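Local coordinates for uncharacterized protein (Vanderwaltozyma polyspora, PDB 5THE), which is the C-terminal lobe of a budding-yeast Argonaute, which holds RNA and, as in its relatives, probably uses a guide strand to select RNA targets for cleavage, at residues E57-K65 against Y477-S485. Residues are numbered along the deposited sequence; the frame is centred on the assembly and turned at random.
Sequences ESKGNWNMK and YIFGRSTTS. With nucleotides of chain B.
Two backbone hydrogen bonds stitch Gly60 and Trp62 to Ser485 and Thr483, forming a single beta bridge centred on Asn61 and Thr484. Trp62 N gives a nearly straight bond of 2.8 Å to Thr483 O, while Ser485 N reaches Gly60 O at 2.9 Å from above the carbonyl plane. Water 1 donates to both Gly60 O and Ser485 O, so Gly60 O accepts from two donors.

The Trp62 indole lies against the Thr483-Thr484 peptide. Its chi1 of 61° puts CG between the backbone N and the carbonyl carbon, with Thr483 O 3.2 Å above the middle of the ring face and Thr484 N toward its rim. Thr483 CB makes a CH-pi contact 3.8 Å from the centroid of the five-membered ring of Trp62. Tyr477 CD2 touches Trp62 CZ3 at 4.1 Å, Tyr477 CE2 is 3.6 Å from Gly60 CA, and Ser485 CB lies over the phenol face. Ser485 OG hydrogen-bonds to Ser441 O.

Beyond the bridge, Arg481 NE and NH2 both grip OP1 of A4 of chain B, and Thr484 OG1 hydrogen-bonds to the ribose O2' of A4 of chain B, 2.7 Å. A loop from the N-terminal part of this lobe thus backs a loop of the RNase H-like Piwi domain that holds a phosphate and a ribose of the RNA, consistent with the guide-binding channel of Argonautes.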
loop_
_atom_site.group_PDB
_atom_site.type_symbol
_atom_site.label_atom_id
_atom_site.label_comp_id
_atom_site.label_asym_id
_atom_site.label_seq_id
_atom_site.Cartn_x
_atom_site.Cartn_y
_atom_site.Cartn_z
ATOM N N GLU A 57 16.196 -3.437 17.713
ATOM C CA GLU A 57 16.114 -2.813 16.396
ATOM C C GLU A 57 15.610 -3.769 15.338
ATOM O O GLU A 57 15.350 -3.336 14.212
ATOM C CB GLU A 57 17.468 -2.246 15.987
ATOM C CG GLU A 57 18.042 -1.346 17.061
ATOM C CD GLU A 57 19.226 -0.536 16.584
ATOM O OE1 GLU A 57 19.678 0.342 17.342
ATOM O OE2 GLU A 57 19.706 -0.785 15.464
ATOM N N SER A 58 15.427 -5.035 15.687
ATOM C CA SER A 58 14.922 -6.026 14.755
ATOM C C SER A 58 13.406 -6.159 14.804
ATOM O O SER A 58 12.837 -6.795 13.922
ATOM C CB SER A 58 15.583 -7.392 15.030
ATOM O OG SER A 58 15.055 -8.018 16.183
ATOM N N LYS A 59 12.737 -5.590 15.806
ATOM C CA LYS A 59 11.277 -5.627 15.814
ATOM C C LYS A 59 10.742 -4.793 14.648
ATOM O O LYS A 59 11.077 -3.612 14.512
ATOM C CB LYS A 59 10.722 -5.102 17.134
ATOM C CG LYS A 59 9.210 -5.339 17.248
ATOM C CD LYS A 59 8.656 -4.832 18.580
ATOM C CE LYS A 59 7.183 -5.189 18.714
ATOM N NZ LYS A 59 6.586 -4.622 19.972
ATOM N N GLY A 60 9.930 -5.412 13.792
ATOM C CA GLY A 60 9.403 -4.684 12.649
ATOM C C GLY A 60 10.466 -4.273 11.658
ATOM O O GLY A 60 10.322 -3.248 10.989
ATOM N N ASN A 61 11.542 -5.047 11.540
ATOM C CA ASN A 61 12.709 -4.595 10.783
ATOM C C ASN A 61 13.536 -5.856 10.527
ATOM O O ASN A 61 14.385 -6.218 11.335
ATOM C CB ASN A 61 13.508 -3.553 11.556
ATOM C CG ASN A 61 14.734 -3.030 10.791
ATOM O OD1 ASN A 61 15.733 -2.670 11.394
ATOM N ND2 ASN A 61 14.665 -3.003 9.506
ATOM N N TRP A 62 13.256 -6.520 9.416
ATOM C CA TRP A 62 13.958 -7.759 9.091
ATOM C C TRP A 62 14.607 -7.587 7.719
ATOM O O TRP A 62 14.641 -6.491 7.163
ATOM C CB TRP A 62 13.001 -8.961 9.151
ATOM C CG TRP A 62 11.862 -8.859 8.163
ATOM C CD1 TRP A 62 11.822 -9.367 6.891
ATOM C CD2 TRP A 62 10.617 -8.179 8.362
ATOM N NE1 TRP A 62 10.623 -9.046 6.293
ATOM C CE2 TRP A 62 9.869 -8.318 7.172
ATOM C CE3 TRP A 62 10.066 -7.456 9.428
ATOM C CZ2 TRP A 62 8.600 -7.776 7.026
ATOM C CZ3 TRP A 62 8.801 -6.917 9.279
ATOM C CH2 TRP A 62 8.084 -7.077 8.087
ATOM N N ASN A 63 15.141 -8.679 7.183
ATOM C CA ASN A 63 15.645 -8.658 5.820
ATOM C C ASN A 63 15.420 -10.035 5.216
ATOM O O ASN A 63 15.145 -11.010 5.920
ATOM C CB ASN A 63 17.117 -8.253 5.769
ATOM C CG ASN A 63 18.004 -9.269 6.402
ATOM O OD1 ASN A 63 18.425 -10.215 5.754
ATOM N ND2 ASN A 63 18.276 -9.102 7.685
ATOM N N MET A 64 15.526 -10.101 3.891
ATOM C CA MET A 64 15.193 -11.316 3.159
ATOM C C MET A 64 16.325 -12.335 3.123
ATOM O O MET A 64 16.082 -13.464 2.701
ATOM C CB MET A 64 14.768 -10.962 1.725
ATOM C CG MET A 64 13.330 -10.489 1.613
ATOM S SD MET A 64 12.190 -11.643 2.413
ATOM C CE MET A 64 12.234 -13.082 1.329
ATOM N N LYS A 65 17.534 -11.979 3.561
ATOM C CA LYS A 65 18.670 -12.895 3.471
ATOM C C LYS A 65 18.335 -14.250 4.085
ATOM O O LYS A 65 17.887 -14.340 5.232
ATOM C CB LYS A 65 19.895 -12.285 4.164
ATOM C CG LYS A 65 21.141 -13.161 4.116
ATOM C CD LYS A 65 22.400 -12.346 4.404
ATOM C CE LYS A 65 23.648 -13.222 4.397
ATOM N NZ LYS A 65 23.538 -14.323 5.392
ATOM N N TYR A 477 2.593 -4.879 9.359
ATOM C CA TYR A 477 3.662 -5.816 9.066
ATOM C C TYR A 477 3.498 -6.524 7.725
ATOM O O TYR A 477 4.315 -7.382 7.402
ATOM C CB TYR A 477 3.761 -6.861 10.190
ATOM C CG TYR A 477 4.357 -6.327 11.473
ATOM C CD1 TYR A 477 3.659 -5.401 12.262
ATOM C CD2 TYR A 477 5.615 -6.739 11.896
ATOM C CE1 TYR A 477 4.197 -4.915 13.436
ATOM C CE2 TYR A 477 6.165 -6.258 13.074
ATOM C CZ TYR A 477 5.447 -5.351 13.834
ATOM O OH TYR A 477 5.996 -4.875 14.986
ATOM N N ILE A 478 2.480 -6.195 6.928
ATOM C CA ILE A 478 2.352 -6.859 5.639
ATOM C C ILE A 478 2.301 -5.845 4.505
ATOM O O ILE A 478 1.533 -5.999 3.552
ATOM C CB ILE A 478 1.127 -7.790 5.594
ATOM C CG1 ILE A 478 -0.123 -7.081 6.086
ATOM C CG2 ILE A 478 1.380 -9.044 6.413
ATOM C CD1 ILE A 478 -1.303 -7.982 6.125
ATOM N N PHE A 479 3.107 -4.800 4.596
ATOM C CA PHE A 479 3.315 -3.927 3.447
ATOM C C PHE A 479 4.330 -4.614 2.537
ATOM O O PHE A 479 5.519 -4.691 2.863
ATOM C CB PHE A 479 3.782 -2.557 3.915
ATOM C CG PHE A 479 3.924 -1.556 2.817
ATOM C CD1 PHE A 479 2.815 -1.122 2.106
ATOM C CD2 PHE A 479 5.165 -1.018 2.516
ATOM C CE1 PHE A 479 2.942 -0.169 1.117
ATOM C CE2 PHE A 479 5.302 -0.077 1.520
ATOM C CZ PHE A 479 4.192 0.351 0.812
ATOM N N GLY A 480 3.861 -5.142 1.413
ATOM C CA GLY A 480 4.614 -6.159 0.698
ATOM C C GLY A 480 5.871 -5.681 -0.012
ATOM O O GLY A 480 6.618 -6.530 -0.511
ATOM N N ARG A 481 6.138 -4.373 -0.078
ATOM C CA ARG A 481 7.379 -3.920 -0.703
ATOM C C ARG A 481 8.436 -3.454 0.297
ATOM O O ARG A 481 9.465 -2.905 -0.111
ATOM C CB ARG A 481 7.094 -2.822 -1.738
ATOM C CG ARG A 481 6.871 -1.421 -1.195
ATOM C CD ARG A 481 6.641 -0.421 -2.328
ATOM N NE ARG A 481 6.526 0.940 -1.815
ATOM C CZ ARG A 481 6.114 1.991 -2.520
ATOM N NH1 ARG A 481 5.747 1.861 -3.793
ATOM N NH2 ARG A 481 6.068 3.179 -1.942
ATOM N N SER A 482 8.252 -3.703 1.590
ATOM C CA SER A 482 9.291 -3.379 2.549
ATOM C C SER A 482 9.490 -4.557 3.485
ATOM O O SER A 482 8.614 -5.408 3.638
ATOM C CB SER A 482 8.956 -2.108 3.343
ATOM O OG SER A 482 7.974 -2.378 4.326
ATOM N N THR A 483 10.677 -4.614 4.090
ATOM C CA THR A 483 10.984 -5.614 5.115
ATOM C C THR A 483 10.878 -5.002 6.499
ATOM O O THR A 483 11.650 -5.309 7.410
ATOM C CB THR A 483 12.367 -6.209 4.874
ATOM O OG1 THR A 483 13.344 -5.158 4.804
ATOM C CG2 THR A 483 12.369 -6.964 3.546
ATOM N N THR A 484 9.926 -4.083 6.660
ATOM C CA THR A 484 9.734 -3.374 7.911
ATOM C C THR A 484 8.249 -3.325 8.197
ATOM O O THR A 484 7.431 -3.452 7.284
ATOM C CB THR A 484 10.270 -1.944 7.837
ATOM O OG1 THR A 484 9.548 -1.253 6.815
ATOM C CG2 THR A 484 11.792 -1.923 7.509
ATOM N N SER A 485 7.900 -3.130 9.469
ATOM C CA SER A 485 6.556 -2.668 9.787
ATOM C C SER A 485 6.471 -1.176 9.466
ATOM O O SER A 485 7.351 -0.395 9.848
ATOM C CB SER A 485 6.204 -2.943 11.250
ATOM O OG SER A 485 7.101 -2.295 12.139
ATOM P P A B 4 8.671 2.607 0.955
ATOM O OP1 A B 4 7.314 2.317 0.422
ATOM O OP2 A B 4 9.484 3.716 0.441
ATOM O "O5'" A B 4 8.556 2.762 2.534
ATOM C "C5'" A B 4 8.158 1.656 3.322
ATOM C "C4'" A B 4 9.056 1.461 4.511
ATOM O "O4'" A B 4 10.401 1.154 4.080
ATOM C "C3'" A B 4 9.222 2.658 5.427
ATOM O "O3'" A B 4 8.120 2.783 6.302
ATOM C "C2'" A B 4 10.540 2.345 6.125
ATOM O "O2'" A B 4 10.350 1.353 7.128
ATOM C "C1'" A B 4 11.331 1.707 4.976
ATOM N N9 A B 4 12.108 2.701 4.226
ATOM C C8 A B 4 11.626 3.601 3.309
ATOM N N7 A B 4 12.549 4.370 2.787
ATOM C C5 A B 4 13.709 3.937 3.402
ATOM C C6 A B 4 15.023 4.360 3.254
ATOM N N6 A B 4 15.344 5.353 2.417
ATOM N N1 A B 4 15.964 3.728 3.994
ATOM C C2 A B 4 15.580 2.730 4.819
ATOM N N3 A B 4 14.359 2.231 5.040
ATOM C C4 A B 4 13.464 2.903 4.293
ATOM P P A B 3 10.556 2.254 -4.118
ATOM O OP1 A B 3 9.130 2.039 -4.510
ATOM O OP2 A B 3 11.195 3.592 -4.287
ATOM O "O5'" A B 3 10.789 1.776 -2.612
ATOM C "C5'" A B 3 10.282 0.524 -2.180
ATOM C "C4'" A B 3 10.848 0.134 -0.843
ATOM O "O4'" A B 3 12.270 -0.141 -0.941
ATOM C "C3'" A B 3 10.756 1.188 0.244
ATOM O "O3'" A B 3 9.472 1.230 0.810
ATOM C "C2'" A B 3 11.828 0.733 1.220
ATOM O "O2'" A B 3 11.360 -0.364 1.995
ATOM C "C1'" A B 3 12.911 0.241 0.256
ATOM N N9 A B 3 13.814 1.348 -0.051
ATOM C C8 A B 3 13.606 2.376 -0.946
ATOM N N7 A B 3 14.582 3.251 -0.947
ATOM C C5 A B 3 15.465 2.763 -0.002
ATOM C C6 A B 3 16.682 3.262 0.444
ATOM N N6 A B 3 17.211 4.393 -0.057
ATOM N N1 A B 3 17.312 2.546 1.400
ATOM C C2 A B 3 16.732 1.419 1.863
ATOM N N3 A B 3 15.571 0.847 1.528
ATOM C C4 A B 3 14.995 1.596 0.577
HETATM O O HOH W 1 9.630 -0.591 11.004
HETATM O O HOH W 2 14.623 -3.987 6.999
#